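Poly(A) RNA polymerase protein 2 (Saccharomyces cerevisiae, PDB 3NYB) catalyses the addition of poly(A) tails to RNA as the polymerase subunit of TRAMP, a nuclear RNA surveillance complex, in which it pairs with a zinc-knuckle protein. Local coordinates at the interface of chains A and B. Sequence-based numbering; all coordinates share one arbitrary frame. Chains: chain A, Poly(A) RNA polymerase protein 2; chain B, Protein AIR2.

Two patches of the Trf4p–Air2p heterodimer, with the centres of their C-alpha atoms about 20 Å apart, show how a small zinc-knuckle protein can hold a polymerase at separate points. They share no residue. Contact 1 joins the end of polymerase helix 214-228 to the segment of Air2p that follows the last zinc ligand of its C-terminal knuckle; contact 2 joins helix 282-304 and the start of helix 17-31 to B:Ile24 and B:Trp25, just after the last zinc ligand of the preceding knuckle. Contact 1 is mainly polar and contact 2 mainly apolar, so the two probably complement each other in fixing Air2p along the polymerase surface.

Contact 1: the interface of chains A and B. Residues chain A 223, 227-228; chain B 66, 68, 70-72, 75-76.
Air2p is a CCHC zinc-knuckle protein, and here the loop just beyond its C-terminal knuckle runs past the last turn of helix 214-228 of a Cid1-family poly(A) polymerase. One polar link uses a backbone acceptor at the helix end. The hydroxyl OG of B:Ser68 donates to the carbonyl O of A:Lys227 at 2.9 Å, approaching from above the carbonyl plane, 52° out of it. CB of B:Val70 is a close neighbour of the same A:Lys227 O, at 3.7 Å. The hydroxyl lies anti to its own backbone N (chi1 173°) and also accepts from the backbone N of B:Val70 at 3.3 Å, so one hydroxyl ties the carbonyl at the helix end to the Air2p backbone two residues further on. An alanine here would remove the hydroxyl and would probably leave both the carbonyl of A:Lys227 and the amide of B:Val70 without this shared partner.

A second set of polar contacts gathers around the amide of A:Asn228. Its ND2 can donate to the hydroxyl OG of B:Ser76; the modelled 2.4 Å is shorter than a normal hydrogen bond, and at this resolution nothing rests on its length. On the other branch, OD1 takes a weak hydrogen bond from NH2 of B:Arg66 at 3.3 Å; the amide sits at the guanidinium edge, with the two planes 26° apart. The amide ND2 of B:Asn72 comes within 3.4 Å of OD1 of A:Asn228, its side chain crossing at about a right angle.

Carbon contacts are few. CB of B:Ser68 lies over the centre of one guanidinium face of B:Arg66, 4.1 Å above the plane. The extended A:Glu223 brings its carboxylate carbon CD to 4.0 Å from CA of B:Ser76.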
ATOM      1  N   GLU A 223       2.146   1.515 -12.834  1.00 50.39           N
ATOM      2  CA  GLU A 223       2.942   1.355 -14.038  1.00 47.02           C
ATOM      3  C   GLU A 223       4.316   0.816 -13.687  1.00 43.68           C
ATOM      4  O   GLU A 223       4.820  -0.110 -14.318  1.00 44.67           O
ATOM      5  CB  GLU A 223       3.083   2.701 -14.740  1.00 54.90           C
ATOM      6  CG  GLU A 223       3.988   2.679 -15.943  1.00 58.05           C
ATOM      7  CD  GLU A 223       4.193   4.055 -16.522  1.00 55.53           C
ATOM      8  OE1 GLU A 223       3.916   4.238 -17.729  1.00 50.37           O
ATOM      9  OE2 GLU A 223       4.624   4.950 -15.761  1.00 59.85           O
ATOM     10  N   LYS A 227       4.446  -3.100 -14.641  1.00 53.15           N
ATOM     11  CA  LYS A 227       4.940  -3.294 -16.003  1.00 48.69           C
ATOM     12  C   LYS A 227       6.456  -3.316 -16.156  1.00 58.32           C
ATOM     13  O   LYS A 227       6.966  -3.922 -17.092  1.00 67.89           O
ATOM     14  CB  LYS A 227       4.355  -2.229 -16.930  1.00 51.00           C
ATOM     15  CG  LYS A 227       2.853  -2.387 -17.167  1.00 47.86           C
ATOM     16  CD  LYS A 227       2.231  -1.130 -17.766  1.00 42.77           C
ATOM     17  CE  LYS A 227       2.722  -0.853 -19.183  1.00 60.89           C
ATOM     18  NZ  LYS A 227       2.373   0.535 -19.631  1.00 57.19           N
ATOM     19  N   ASN A 228       7.176  -2.668 -15.245  1.00 61.84           N
ATOM     20  CA  ASN A 228       8.599  -2.424 -15.464  1.00 58.08           C
ATOM     21  C   ASN A 228       9.549  -2.953 -14.408  1.00 66.29           C
ATOM     22  O   ASN A 228      10.707  -3.228 -14.710  1.00 77.16           O
ATOM     23  CB  ASN A 228       8.853  -0.930 -15.630  1.00 44.28           C
ATOM     24  CG  ASN A 228       7.925  -0.300 -16.627  1.00 57.14           C
ATOM     25  OD1 ASN A 228       7.721  -0.823 -17.722  1.00 58.27           O
ATOM     26  ND2 ASN A 228       7.343   0.829 -16.254  1.00 65.41           N
TER
ATOM     27  N   ARG B  66      15.924  -6.372 -20.602  1.00 81.01           N
ATOM     28  CA  ARG B  66      14.942  -5.990 -19.595  1.00 84.94           C
ATOM     29  C   ARG B  66      14.437  -7.176 -18.761  1.00 81.08           C
ATOM     30  O   ARG B  66      14.222  -8.274 -19.277  1.00 87.38           O
ATOM     31  CB  ARG B  66      13.799  -5.167 -20.210  1.00 90.19           C
ATOM     32  CG  ARG B  66      12.649  -5.954 -20.805  1.00 95.25           C
ATOM     33  CD  ARG B  66      11.413  -5.064 -20.867  1.00 95.40           C
ATOM     34  NE  ARG B  66      11.408  -4.117 -19.751  1.00 95.63           N
ATOM     35  CZ  ARG B  66      10.405  -3.296 -19.456  1.00 94.18           C
ATOM     36  NH1 ARG B  66       9.301  -3.290 -20.187  1.00 89.56           N
ATOM     37  NH2 ARG B  66      10.511  -2.474 -18.423  1.00 96.48           N
ATOM     38  N   SER B  68      11.654  -7.537 -17.215  1.00 71.94           N
ATOM     39  CA  SER B  68      10.216  -7.727 -17.241  1.00 70.53           C
ATOM     40  C   SER B  68       9.779  -8.157 -18.625  1.00 79.79           C
ATOM     41  O   SER B  68       9.851  -7.384 -19.578  1.00 74.15           O
ATOM     42  CB  SER B  68       9.499  -6.439 -16.850  1.00 58.64           C
ATOM     43  OG  SER B  68       8.103  -6.570 -17.039  1.00 47.93           O
ATOM     44  N   VAL B  70       7.277  -8.104 -19.802  1.00 79.97           N
ATOM     45  CA  VAL B  70       6.192  -7.219 -20.205  1.00 75.62           C
ATOM     46  C   VAL B  70       6.748  -6.009 -20.940  1.00 84.88           C
ATOM     47  O   VAL B  70       7.671  -5.364 -20.458  1.00 95.93           O
ATOM     48  CB  VAL B  70       5.405  -6.724 -18.982  1.00 65.46           C
ATOM     49  CG1 VAL B  70       4.250  -5.843 -19.419  1.00 53.72           C
ATOM     50  CG2 VAL B  70       4.920  -7.906 -18.146  1.00 61.90           C
ATOM     51  N   PRO B  71       6.181  -5.696 -22.113  1.00 90.68           N
ATOM     52  CA  PRO B  71       6.663  -4.612 -22.979  1.00 91.23           C
ATOM     53  C   PRO B  71       6.279  -3.208 -22.513  1.00 97.57           C
ATOM     54  O   PRO B  71       5.440  -3.042 -21.628  1.00104.21           O
ATOM     55  CB  PRO B  71       5.970  -4.899 -24.320  1.00 86.19           C
ATOM     56  CG  PRO B  71       5.416  -6.287 -24.206  1.00 88.21           C
ATOM     57  CD  PRO B  71       5.116  -6.475 -22.761  1.00 89.93           C
ATOM     58  N   ASN B  72       6.915  -2.209 -23.117  1.00 96.57           N
ATOM     59  CA  ASN B  72       6.484  -0.819 -23.015  1.00105.08           C
ATOM     60  C   ASN B  72       7.179   0.050 -24.064  1.00102.79           C
ATOM     61  O   ASN B  72       7.967   0.937 -23.738  1.00 93.07           O
ATOM     62  CB  ASN B  72       6.659  -0.261 -21.589  1.00115.48           C
ATOM     63  CG  ASN B  72       8.084   0.181 -21.291  1.00108.07           C
ATOM     64  OD1 ASN B  72       9.043  -0.356 -21.841  1.00104.06           O
ATOM     65  ND2 ASN B  72       8.225   1.167 -20.411  1.00 98.17           N
ATOM     66  N   GLY B  75       7.494   4.998 -23.342  1.00 71.18           N
ATOM     67  CA  GLY B  75       8.235   5.093 -22.093  1.00 76.17           C
ATOM     68  C   GLY B  75       7.463   5.074 -20.780  1.00 81.55           C
ATOM     69  O   GLY B  75       6.229   5.077 -20.750  1.00 75.76           O
ATOM     70  N   SER B  76       8.208   5.052 -19.679  1.00 75.84           N
ATOM     71  CA  SER B  76       7.611   5.163 -18.354  1.00 57.94           C
ATOM     72  C   SER B  76       7.854   6.520 -17.742  1.00 58.07           C
ATOM     73  O   SER B  76       8.398   7.423 -18.369  1.00 72.06           O
ATOM     74  CB  SER B  76       8.175   4.113 -17.406  1.00 55.29           C
ATOM     75  OG  SER B  76       7.450   2.909 -17.513  1.00 75.96           O
TER

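Contact 2: the interface of chains A and B. Residues chain A 16-18, 297, 300-301, 304; chain B 21, 24-25.
Apolar packing dominates this part of the Trf4p–Air2p interface, where B:Ile24 and B:Trp25, just after the zinc ligand B:Cys21 of a CCHC-type zinc knuckle, lie against two helices of the polymerase. Among the residues of this patch the two proteins exchange carbon contacts rather than polar bonds, so shape and ring contacts probably carry much of the recognition here.

B:Ile24 supplies the aliphatic side, set against a phenyl ring and an imidazole side chain, its branches parting between the two. CG1 is anti to its carbonyl carbon and the chain runs on extended (chi2 170°), carrying the tip CD1 to 3.7 Å from CD2 of A:Phe301. The other branch, CG2, is anti to the backbone N and meets CB of A:His304 at 4.0 Å. Both A:Phe301 and A:His304 cross the isoleucine obliquely.

Ring-to-ring contact comes from B:Trp25. Its CG is wedged between its backbone N and carbonyl carbon (chi1 62°), and the indole runs alongside A:Phe301 and A:Thr297, pointing the same way. The phenyl ring meets the five-membered ring edge-to-face, with planes 55° apart and centroids separated by 5.6 Å; CZ of A:Phe301 lies in the indole plane at its edge. Over one indole face sits the methyl CG2 of A:Thr297, 4.0 Å from the centroid of the five-membered ring, in a CH-pi contact. Near the root of the side chain, CB of B:Trp25 packs 4.1 Å from CB of A:Cys300.

Backbone oxygens of Air2p complete the fit: O of B:Trp25 lies 3.5 Å from CB of A:Ser18, and O of B:Ile24 lies 3.9 Å from CG2 of A:Ile17.

In the fold, A:Thr297, A:Cys300, A:Phe301 and A:His304 form a stripe along the C-terminal part of helix 282-304, beside the start of helix 17-31, and the short 3-10 helix 22-24 of Air2p brings its isoleucine against them.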
ATOM      1  N   GLU A  16      -8.113  18.924 -16.773  1.00 81.36           N
ATOM      2  CA  GLU A  16      -7.153  17.829 -16.707  1.00 74.99           C
ATOM      3  C   GLU A  16      -7.763  16.642 -15.969  1.00 64.33           C
ATOM      4  O   GLU A  16      -8.116  16.739 -14.793  1.00 63.97           O
ATOM      5  CB  GLU A  16      -5.858  18.281 -16.024  1.00 73.75           C
ATOM      6  CG  GLU A  16      -5.031  19.283 -16.825  1.00 77.24           C
ATOM      7  CD  GLU A  16      -4.358  18.656 -18.034  1.00 90.18           C
ATOM      8  OE1 GLU A  16      -4.797  17.565 -18.457  1.00 96.56           O
ATOM      9  OE2 GLU A  16      -3.389  19.253 -18.561  1.00 93.24           O
ATOM     10  N   ILE A  17      -7.896  15.522 -16.665  1.00 55.66           N
ATOM     11  CA  ILE A  17      -8.479  14.336 -16.060  1.00 55.83           C
ATOM     12  C   ILE A  17      -7.648  13.894 -14.855  1.00 50.82           C
ATOM     13  O   ILE A  17      -8.175  13.349 -13.892  1.00 60.86           O
ATOM     14  CB  ILE A  17      -8.578  13.189 -17.076  1.00 63.87           C
ATOM     15  CG1 ILE A  17      -9.686  12.214 -16.686  1.00 60.91           C
ATOM     16  CG2 ILE A  17      -7.249  12.477 -17.216  1.00 81.04           C
ATOM     17  CD1 ILE A  17     -11.037  12.598 -17.235  1.00 63.89           C
ATOM     18  N   SER A  18      -6.347  14.151 -14.915  1.00 55.63           N
ATOM     19  CA  SER A  18      -5.421  13.777 -13.853  1.00 56.33           C
ATOM     20  C   SER A  18      -5.621  14.620 -12.605  1.00 52.70           C
ATOM     21  O   SER A  18      -4.959  14.404 -11.592  1.00 56.77           O
ATOM     22  CB  SER A  18      -3.987  13.937 -14.342  1.00 62.75           C
ATOM     23  OG  SER A  18      -3.810  15.214 -14.941  1.00 76.11           O
ATOM     24  N   THR A 297      -5.962   4.148 -16.835  1.00 52.67           N
ATOM     25  CA  THR A 297      -5.591   4.833 -18.067  1.00 47.47           C
ATOM     26  C   THR A 297      -6.696   4.739 -19.114  1.00 53.83           C
ATOM     27  O   THR A 297      -7.027   5.735 -19.761  1.00 58.93           O
ATOM     28  CB  THR A 297      -4.276   4.290 -18.651  1.00 46.95           C
ATOM     29  OG1 THR A 297      -4.453   2.927 -19.057  1.00 57.72           O
ATOM     30  CG2 THR A 297      -3.168   4.366 -17.614  1.00 43.22           C
ATOM     31  N   CYS A 300      -9.401   7.091 -18.140  1.00 50.55           N
ATOM     32  CA  CYS A 300      -9.023   8.463 -18.442  1.00 48.18           C
ATOM     33  C   CYS A 300      -9.243   8.805 -19.917  1.00 60.96           C
ATOM     34  O   CYS A 300      -9.792   9.858 -20.237  1.00 71.38           O
ATOM     35  CB  CYS A 300      -7.577   8.722 -18.031  1.00 47.40           C
ATOM     36  SG  CYS A 300      -7.341   8.859 -16.245  1.00 50.64           S
ATOM     37  N   PHE A 301      -8.814   7.923 -20.816  1.00 59.87           N
ATOM     38  CA  PHE A 301      -9.048   8.148 -22.236  1.00 46.42           C
ATOM     39  C   PHE A 301     -10.550   8.274 -22.467  1.00 54.60           C
ATOM     40  O   PHE A 301     -11.020   9.227 -23.090  1.00 61.95           O
ATOM     41  CB  PHE A 301      -8.486   7.005 -23.083  1.00 42.73           C
ATOM     42  CG  PHE A 301      -6.995   6.842 -22.986  1.00 55.78           C
ATOM     43  CD1 PHE A 301      -6.430   5.580 -22.892  1.00 59.25           C
ATOM     44  CD2 PHE A 301      -6.158   7.943 -22.991  1.00 65.85           C
ATOM     45  CE1 PHE A 301      -5.059   5.419 -22.805  1.00 58.56           C
ATOM     46  CE2 PHE A 301      -4.786   7.787 -22.905  1.00 64.03           C
ATOM     47  CZ  PHE A 301      -4.236   6.523 -22.811  1.00 58.00           C
ATOM     48  N   HIS A 304     -11.918  11.761 -21.164  1.00 65.93           N
ATOM     49  CA  HIS A 304     -11.328  12.893 -21.875  1.00 75.22           C
ATOM     50  C   HIS A 304     -11.807  12.969 -23.326  1.00 81.98           C
ATOM     51  O   HIS A 304     -11.458  13.893 -24.055  1.00 81.00           O
ATOM     52  CB  HIS A 304      -9.799  12.814 -21.835  1.00 73.61           C
ATOM     53  CG  HIS A 304      -9.113  14.004 -22.433  1.00 79.92           C
ATOM     54  ND1 HIS A 304      -8.843  15.148 -21.711  1.00 90.57           N
ATOM     55  CD2 HIS A 304      -8.635  14.226 -23.680  1.00 66.79           C
ATOM     56  CE1 HIS A 304      -8.231  16.024 -22.489  1.00 84.90           C
ATOM     57  NE2 HIS A 304      -8.091  15.488 -23.688  1.00 70.94           N
TER
ATOM     58  N   CYS B  21      -3.161   8.995 -26.260  1.00 65.86           N
ATOM     59  CA  CYS B  21      -1.863   9.584 -25.978  1.00 60.52           C
ATOM     60  C   CYS B  21      -1.646   9.721 -24.475  1.00 70.97           C
ATOM     61  O   CYS B  21      -2.429  10.376 -23.790  1.00 79.32           O
ATOM     62  CB  CYS B  21      -1.763  10.953 -26.653  1.00 44.96           C
ATOM     63  SG  CYS B  21      -0.236  11.832 -26.296  1.00 79.19           S
ATOM     64  N   ILE B  24      -2.335  12.578 -22.086  1.00 61.45           N
ATOM     65  CA  ILE B  24      -3.684  12.801 -21.602  1.00 54.37           C
ATOM     66  C   ILE B  24      -3.734  12.654 -20.088  1.00 53.37           C
ATOM     67  O   ILE B  24      -4.227  13.531 -19.382  1.00 61.24           O
ATOM     68  CB  ILE B  24      -4.665  11.820 -22.252  1.00 54.76           C
ATOM     69  CG1 ILE B  24      -4.964  12.259 -23.698  1.00 64.03           C
ATOM     70  CG2 ILE B  24      -5.928  11.711 -21.412  1.00 49.88           C
ATOM     71  CD1 ILE B  24      -5.728  11.246 -24.537  1.00 55.50           C
ATOM     72  N   TRP B  25      -3.197  11.552 -19.589  1.00 66.79           N
ATOM     73  CA  TRP B  25      -3.239  11.293 -18.159  1.00 67.98           C
ATOM     74  C   TRP B  25      -1.927  11.636 -17.463  1.00 59.86           C
ATOM     75  O   TRP B  25      -1.911  11.874 -16.263  1.00 59.14           O
ATOM     76  CB  TRP B  25      -3.658   9.844 -17.874  1.00 68.52           C
ATOM     77  CG  TRP B  25      -2.724   8.794 -18.411  1.00 69.15           C
ATOM     78  CD1 TRP B  25      -2.924   7.996 -19.504  1.00 63.95           C
ATOM     79  CD2 TRP B  25      -1.459   8.414 -17.871  1.00 61.15           C
ATOM     80  NE1 TRP B  25      -1.857   7.149 -19.678  1.00 60.09           N
ATOM     81  CE2 TRP B  25      -0.934   7.390 -18.676  1.00 58.70           C
ATOM     82  CE3 TRP B  25      -0.704   8.844 -16.769  1.00 48.23           C
ATOM     83  CZ2 TRP B  25       0.287   6.784 -18.434  1.00 45.01           C
ATOM     84  CZ3 TRP B  25       0.519   8.248 -16.526  1.00 44.52           C
ATOM     85  CH2 TRP B  25       1.001   7.231 -17.352  1.00 39.76           C
TER